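Local coordinates for Glyoxalase/bleomycin resistance protein/dioxygenase (Albidiferax ferrireducens T118, PDB 4QB5) that probably acts as a dioxygenase or related enzyme of the vicinal oxygen chelate (glyoxalase/bleomycin resistance) superfamily, its exact reaction and substrate being unknown, at residues Lys38-Tyr41 and Asp42-Gly46; Val54-Ser58 and Arg59-Arg63. All blocks are in the same frame, centred on the assembly; numbering follows the deposited sequence.

In the fold
Contact 1 lies within helix 34-46 and contact 2 in the hairpin that follows it, strands 54-55 and 59-64; their centres are about 13 Å apart. Helix and sheet meet through aromatic side chains: Tyr62 OH of contact 2 lies 2.8 Å from Asp42 OD1 of contact 1, a probable hydrogen bond, and Tyr60 CE1 packs 3.3 Å from Lys38 CE. Contact 1 is the inner of the two, its centre about 8 Å from that of the chain; the centre of contact 2 is about 14 Å from it, at the surface, and its turn reaches the second subunit. Together they form part of one half of a fold built from two similar four-stranded mixed sheets.

Contact 1. Residues Lys38-Tyr41 and Asp42-Gly46; sequences KKFY and DALLG
Asp42 OD2 takes the ammonium of Lys38 NZ at 2.7 Å on its syn lone pair, the side of its other oxygen, in an i to i+4 salt bridge. The lysine chain runs extended from CA and bends only at its last torsion (chi4 -69°), which turns NZ back to the carboxylate while CG passes alongside both oxygens. OD1 is held from elsewhere, by Tyr62 OH and the backbone N of Gly53, so the two oxygens have different partners and the rotation of the carboxylate is fixed. In the backbone, Asp42 N bonds to Lys38 O at 2.8 Å, one of a run of i to i+4 bonds that includes Leu45 N to Tyr41 O at 2.7 Å. These turns belong to helix 34-46, which packs its aromatic side on strands 59-64, 67-72 and 139-144, touching both four-stranded sheets of the chain. On that side Leu44 CD2 touches two rings at once, 3.9 Å from Phe40 CE2 and 3.8 Å from Tyr41 CD1, meeting each obliquely. Phe40 CD2 in turn lies over the centre of the Tyr41 ring, 3.7 Å above its plane. Leu45 runs beside Tyr41, its CD1 4.0 Å from the ring atom CD1. At the far end of that ring, Tyr41 OH is hydrogen-bonded to Asp134 OD2.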
ATOM      1  N   LYS C  38     -10.963  10.088  -8.483  1.00 16.53           N
ATOM      2  CA  LYS C  38     -11.481  10.879  -7.384  1.00 19.32           C
ATOM      3  C   LYS C  38     -12.955  10.529  -7.107  1.00 19.16           C
ATOM      4  O   LYS C  38     -13.381  10.365  -5.959  1.00 17.63           O
ATOM      5  CB  LYS C  38     -11.362  12.359  -7.662  1.00 20.87           C
ATOM      6  CG  LYS C  38     -11.852  13.180  -6.486  1.00 24.38           C
ATOM      7  CD  LYS C  38     -11.895  14.637  -6.816  1.00 24.96           C
ATOM      8  CE  LYS C  38     -12.061  15.438  -5.556  1.00 26.43           C
ATOM      9  NZ  LYS C  38     -13.390  15.254  -4.969  1.00 24.50           N
ATOM     10  N   LYS C  39     -13.722  10.378  -8.161  1.00 20.89           N
ATOM     11  CA  LYS C  39     -15.131  10.117  -7.993  1.00 22.55           C
ATOM     12  C   LYS C  39     -15.340   8.695  -7.451  1.00 20.33           C
ATOM     13  O   LYS C  39     -16.155   8.480  -6.545  1.00 16.49           O
ATOM     14  CB  LYS C  39     -15.843  10.353  -9.300  1.00 26.63           C
ATOM     15  CG  LYS C  39     -17.326  10.040  -9.218  1.00 34.78           C
ATOM     16  CD  LYS C  39     -18.030  10.442 -10.525  1.00 41.47           C
ATOM     17  CE  LYS C  39     -19.053   9.386 -10.899  1.00 44.84           C
ATOM     18  NZ  LYS C  39     -18.378   8.053 -10.991  1.00 46.30           N
ATOM     19  N   PHE C  40     -14.601   7.732  -7.978  1.00 17.90           N
ATOM     20  CA  PHE C  40     -14.583   6.373  -7.373  1.00 16.55           C
ATOM     21  C   PHE C  40     -14.201   6.358  -5.881  1.00 14.61           C
ATOM     22  O   PHE C  40     -14.976   5.831  -5.053  1.00 14.40           O
ATOM     23  CB  PHE C  40     -13.669   5.475  -8.218  1.00 15.50           C
ATOM     24  CG  PHE C  40     -13.497   4.108  -7.684  1.00 15.49           C
ATOM     25  CD1 PHE C  40     -14.403   3.123  -7.984  1.00 14.90           C
ATOM     26  CD2 PHE C  40     -12.434   3.789  -6.901  1.00 14.15           C
ATOM     27  CE1 PHE C  40     -14.224   1.832  -7.511  1.00 15.08           C
ATOM     28  CE2 PHE C  40     -12.245   2.505  -6.423  1.00 15.52           C
ATOM     29  CZ  PHE C  40     -13.147   1.516  -6.717  1.00 16.04           C
ATOM     30  N   TYR C  41     -13.053   6.952  -5.532  1.00 14.13           N
ATOM     31  CA  TYR C  41     -12.543   6.886  -4.131  1.00 13.86           C
ATOM     32  C   TYR C  41     -13.386   7.718  -3.149  1.00 13.29           C
ATOM     33  O   TYR C  41     -13.557   7.309  -2.011  1.00 12.84           O
ATOM     34  CB  TYR C  41     -11.019   7.162  -4.012  1.00 13.32           C
ATOM     35  CG  TYR C  41     -10.215   5.987  -4.468  1.00 13.52           C
ATOM     36  CD1 TYR C  41     -10.078   4.875  -3.640  1.00 14.14           C
ATOM     37  CD2 TYR C  41      -9.567   5.952  -5.731  1.00 14.22           C
ATOM     38  CE1 TYR C  41      -9.387   3.770  -4.044  1.00 14.06           C
ATOM     39  CE2 TYR C  41      -8.807   4.843  -6.114  1.00 13.10           C
ATOM     40  CZ  TYR C  41      -8.737   3.762  -5.291  1.00 13.77           C
ATOM     41  OH  TYR C  41      -8.029   2.622  -5.665  1.00 14.61           O
ATOM     42  N   ASP C  42     -13.892   8.865  -3.592  1.00 13.99           N
ATOM     43  CA  ASP C  42     -14.869   9.642  -2.816  1.00 16.21           C
ATOM     44  C   ASP C  42     -16.034   8.755  -2.391  1.00 14.68           C
ATOM     45  O   ASP C  42     -16.379   8.663  -1.172  1.00 17.02           O
ATOM     46  CB  ASP C  42     -15.391  10.875  -3.626  1.00 16.96           C
ATOM     47  CG  ASP C  42     -14.395  12.023  -3.664  1.00 17.99           C
ATOM     48  OD1 ASP C  42     -13.227  11.928  -3.135  1.00 19.95           O
ATOM     49  OD2 ASP C  42     -14.758  13.089  -4.258  1.00 21.56           O
ATOM     50  N   ALA C  43     -16.584   8.052  -3.362  1.00 14.40           N
ATOM     51  CA  ALA C  43     -17.723   7.181  -3.133  1.00 15.61           C
ATOM     52  C   ALA C  43     -17.338   5.994  -2.255  1.00 15.81           C
ATOM     53  O   ALA C  43     -18.054   5.627  -1.276  1.00 15.62           O
ATOM     54  CB  ALA C  43     -18.346   6.658  -4.469  1.00 17.21           C
ATOM     55  N   LEU C  44     -16.195   5.412  -2.582  1.00 14.41           N
ATOM     56  CA  LEU C  44     -15.746   4.201  -1.929  1.00 14.22           C
ATOM     57  C   LEU C  44     -15.343   4.450  -0.480  1.00 13.11           C
ATOM     58  O   LEU C  44     -15.833   3.808   0.438  1.00 14.86           O
ATOM     59  CB  LEU C  44     -14.530   3.663  -2.662  1.00 14.65           C
ATOM     60  CG  LEU C  44     -14.008   2.346  -2.156  1.00 16.05           C
ATOM     61  CD1 LEU C  44     -14.863   1.227  -2.717  1.00 16.42           C
ATOM     62  CD2 LEU C  44     -12.533   2.166  -2.504  1.00 16.96           C
ATOM     63  N   LEU C  45     -14.415   5.349  -0.289  1.00 12.97           N
ATOM     64  CA  LEU C  45     -13.898   5.585   1.025  1.00 13.71           C
ATOM     65  C   LEU C  45     -14.872   6.375   1.887  1.00 13.43           C
ATOM     66  O   LEU C  45     -14.773   6.304   3.112  1.00 13.27           O
ATOM     67  CB  LEU C  45     -12.531   6.236   0.970  1.00 14.30           C
ATOM     68  CG  LEU C  45     -11.458   5.470   0.139  1.00 15.25           C
ATOM     69  CD1 LEU C  45     -10.179   6.235   0.090  1.00 14.78           C
ATOM     70  CD2 LEU C  45     -11.263   4.116   0.789  1.00 15.94           C
ATOM     71  N   GLY C  46     -15.785   7.134   1.276  1.00 13.19           N
ATOM     72  CA  GLY C  46     -16.873   7.774   2.050  1.00 13.87           C
ATOM     73  C   GLY C  46     -17.637   6.736   2.893  1.00 14.54           C
ATOM     74  O   GLY C  46     -18.127   7.048   3.980  1.00 15.56           O
TER

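Contact 2. Residues Val54-Ser58 and Arg59-Arg63; sequences VANKS and RYFYR
A beta hairpin joins strand 54-55 to strand 59-64, and its turn is pinned by an arginine folded back over it. Val54 and Phe61 form an antiparallel hydrogen-bonded pair, Val54 N to Phe61 O and Phe61 N to Val54 O both 2.9 Å; Ala55 and Tyr60 follow as a non-hydrogen-bonded pair. Asn56 N closes on Arg59 O before the chain reverses through an inverse gamma turn at Ser58, closed by a weak bond from Arg59 N to Lys57 O. Arg59 holds Asn56 through NE and NH2. NE reaches the backbone Asn56 O at 2.7 Å, nearly in the guanidinium plane, while NH2 donates to the amide Asn56 OD1, also at 2.7 Å, from above the plane of that carbonyl (53° out of it). Bends at chi2 and chi3 bring the guanidinium round to lie beside the amide, their planes 44° apart. The Arg59 guanidinium is covered on both faces: Phe61 CE2 lies 3.3 Å above one, toward the rim, and Lys57 CE approaches the other. Phe61 CE2, at the ring edge, is 4.0 Å from Asn56 CB. Farther along, Phe61 CB lies over the centre of the Arg63 guanidinium, and the Arg63 side chain crosses that of Val54 at about a right angle. The other side of the hairpin carries Ala55 and Tyr60, with Ala55 CB 3.8 Å from Tyr60 CE1; the phenol hydroxyl is hydrogen-bonded to Glu35 of helix 34-46. Arg59 also packs on Arg120 of the second subunit. Strand 54-55 is outermost in its four-stranded mixed sheet, and the order 24-30, 67-72, 59-64, 54-55 is that of the βαβββ module from which vicinal oxygen chelate proteins are built.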
ATOM      1  N   VAL C  54      -8.658  15.632  -1.503  1.00 21.15           N
ATOM      2  CA  VAL C  54      -8.194  17.050  -1.495  1.00 23.80           C
ATOM      3  C   VAL C  54      -7.005  17.140  -2.434  1.00 23.41           C
ATOM      4  O   VAL C  54      -6.047  16.351  -2.321  1.00 22.42           O
ATOM      5  CB  VAL C  54      -7.731  17.446  -0.072  1.00 25.80           C
ATOM      6  CG1 VAL C  54      -7.140  18.855  -0.038  1.00 27.00           C
ATOM      7  CG2 VAL C  54      -8.888  17.281   0.911  1.00 29.36           C
ATOM      8  N   ALA C  55      -7.084  18.059  -3.378  1.00 23.46           N
ATOM      9  CA  ALA C  55      -6.080  18.277  -4.418  1.00 24.50           C
ATOM     10  C   ALA C  55      -4.746  18.719  -3.883  1.00 25.61           C
ATOM     11  O   ALA C  55      -4.665  19.471  -2.940  1.00 26.77           O
ATOM     12  CB  ALA C  55      -6.559  19.297  -5.477  1.00 27.36           C
ATOM     13  N   ASN C  56      -3.681  18.243  -4.521  1.00 25.12           N
ATOM     14  CA  ASN C  56      -2.390  18.750  -4.286  1.00 27.73           C
ATOM     15  C   ASN C  56      -1.475  18.326  -5.407  1.00 29.85           C
ATOM     16  O   ASN C  56      -1.049  17.140  -5.469  1.00 31.55           O
ATOM     17  CB  ASN C  56      -1.869  18.274  -2.956  1.00 29.80           C
ATOM     18  CG  ASN C  56      -0.516  18.839  -2.671  1.00 35.77           C
ATOM     19  OD1 ASN C  56       0.460  18.504  -3.347  1.00 38.94           O
ATOM     20  ND2 ASN C  56      -0.443  19.744  -1.700  1.00 40.04           N
ATOM     21  N   LYS C  57      -1.226  19.256  -6.324  1.00 31.39           N
ATOM     22  CA  LYS C  57      -0.473  18.986  -7.545  1.00 31.26           C
ATOM     23  C   LYS C  57      -1.275  17.964  -8.342  1.00 29.71           C
ATOM     24  O   LYS C  57      -2.483  18.060  -8.356  1.00 28.35           O
ATOM     25  CB  LYS C  57       0.953  18.513  -7.217  1.00 36.23           C
ATOM     26  CG  LYS C  57       1.780  19.547  -6.441  1.00 45.05           C
ATOM     27  CD  LYS C  57       3.302  19.361  -6.602  1.00 48.65           C
ATOM     28  CE  LYS C  57       4.003  18.886  -5.336  1.00 53.23           C
ATOM     29  NZ  LYS C  57       5.469  18.765  -5.589  1.00 57.38           N
ATOM     30  N   SER C  58      -0.656  16.979  -8.991  1.00 26.33           N
ATOM     31  CA  SER C  58      -1.457  15.973  -9.713  1.00 27.74           C
ATOM     32  C   SER C  58      -1.827  14.752  -8.855  1.00 25.31           C
ATOM     33  O   SER C  58      -1.635  13.586  -9.291  1.00 21.11           O
ATOM     34  CB  SER C  58      -0.782  15.543 -11.016  1.00 27.04           C
ATOM     35  OG  SER C  58      -0.510  16.690 -11.792  1.00 31.47           O
ATOM     36  N   ARG C  59      -2.378  15.045  -7.665  1.00 22.46           N
ATOM     37  CA  ARG C  59      -2.817  14.048  -6.692  1.00 21.99           C
ATOM     38  C   ARG C  59      -4.066  14.480  -5.961  1.00 21.92           C
ATOM     39  O   ARG C  59      -4.309  15.690  -5.737  1.00 19.58           O
ATOM     40  CB  ARG C  59      -1.796  13.868  -5.589  1.00 24.35           C
ATOM     41  CG  ARG C  59      -0.439  13.398  -6.031  1.00 27.81           C
ATOM     42  CD  ARG C  59       0.630  14.471  -6.079  1.00 28.44           C
ATOM     43  NE  ARG C  59       0.810  15.308  -4.893  1.00 26.79           N
ATOM     44  CZ  ARG C  59       1.825  15.266  -4.031  1.00 30.87           C
ATOM     45  NH1 ARG C  59       2.774  14.321  -4.065  1.00 33.38           N
ATOM     46  NH2 ARG C  59       1.886  16.182  -3.077  1.00 35.38           N
ATOM     47  N   TYR C  60      -4.807  13.487  -5.482  1.00 19.99           N
ATOM     48  CA  TYR C  60      -5.783  13.707  -4.459  1.00 20.76           C
ATOM     49  C   TYR C  60      -5.450  12.851  -3.254  1.00 20.34           C
ATOM     50  O   TYR C  60      -5.170  11.631  -3.403  1.00 17.36           O
ATOM     51  CB  TYR C  60      -7.185  13.359  -4.967  1.00 22.07           C
ATOM     52  CG  TYR C  60      -7.802  14.399  -5.886  1.00 24.10           C
ATOM     53  CD1 TYR C  60      -8.446  15.532  -5.378  1.00 22.72           C
ATOM     54  CD2 TYR C  60      -7.784  14.224  -7.259  1.00 23.68           C
ATOM     55  CE1 TYR C  60      -9.017  16.477  -6.237  1.00 26.97           C
ATOM     56  CE2 TYR C  60      -8.327  15.162  -8.110  1.00 23.14           C
ATOM     57  CZ  TYR C  60      -8.945  16.281  -7.597  1.00 23.73           C
ATOM     58  OH  TYR C  60      -9.492  17.137  -8.515  1.00 24.83           O
ATOM     59  N   PHE C  61      -5.580  13.463  -2.081  1.00 18.18           N
ATOM     60  CA  PHE C  61      -5.257  12.851  -0.793  1.00 19.27           C
ATOM     61  C   PHE C  61      -6.487  12.665   0.047  1.00 20.46           C
ATOM     62  O   PHE C  61      -7.398  13.537   0.069  1.00 21.37           O
ATOM     63  CB  PHE C  61      -4.275  13.728  -0.008  1.00 20.17           C
ATOM     64  CG  PHE C  61      -2.883  13.655  -0.531  1.00 22.67           C
ATOM     65  CD1 PHE C  61      -2.105  12.551  -0.259  1.00 22.65           C
ATOM     66  CD2 PHE C  61      -2.363  14.660  -1.298  1.00 24.51           C
ATOM     67  CE1 PHE C  61      -0.812  12.464  -0.738  1.00 25.39           C
ATOM     68  CE2 PHE C  61      -1.061  14.574  -1.803  1.00 24.19           C
ATOM     69  CZ  PHE C  61      -0.289  13.493  -1.520  1.00 24.60           C
ATOM     70  N   TYR C  62      -6.505  11.528   0.733  1.00 18.10           N
ATOM     71  CA  TYR C  62      -7.606  11.094   1.594  1.00 19.45           C
ATOM     72  C   TYR C  62      -6.986  10.836   2.965  1.00 21.23           C
ATOM     73  O   TYR C  62      -6.346   9.791   3.216  1.00 20.49           O
ATOM     74  CB  TYR C  62      -8.209   9.773   1.049  1.00 17.55           C
ATOM     75  CG  TYR C  62      -8.905   9.963  -0.262  1.00 16.15           C
ATOM     76  CD1 TYR C  62      -8.203  10.014  -1.441  1.00 14.73           C
ATOM     77  CD2 TYR C  62     -10.299  10.119  -0.320  1.00 16.06           C
ATOM     78  CE1 TYR C  62      -8.844  10.192  -2.650  1.00 14.40           C
ATOM     79  CE2 TYR C  62     -10.930  10.327  -1.513  1.00 14.90           C
ATOM     80  CZ  TYR C  62     -10.208  10.390  -2.672  1.00 15.03           C
ATOM     81  OH  TYR C  62     -10.917  10.563  -3.837  1.00 15.45           O
ATOM     82  N   ARG C  63      -7.092  11.822   3.819  1.00 24.38           N
ATOM     83  CA  ARG C  63      -6.384  11.832   5.080  1.00 29.01           C
ATOM     84  C   ARG C  63      -7.295  11.361   6.198  1.00 30.74           C
ATOM     85  O   ARG C  63      -8.499  11.590   6.171  1.00 34.03           O
ATOM     86  CB  ARG C  63      -5.856  13.237   5.352  1.00 34.54           C
ATOM     87  CG  ARG C  63      -4.889  13.751   4.283  1.00 40.80           C
ATOM     88  CD  ARG C  63      -4.161  15.055   4.680  1.00 50.05           C
ATOM     89  NE  ARG C  63      -3.191  15.533   3.665  1.00 48.97           N
ATOM     90  CZ  ARG C  63      -3.469  16.326   2.622  1.00 55.80           C
ATOM     91  NH1 ARG C  63      -4.703  16.780   2.406  1.00 57.36           N
ATOM     92  NH2 ARG C  63      -2.497  16.673   1.771  1.00 59.02           N
TER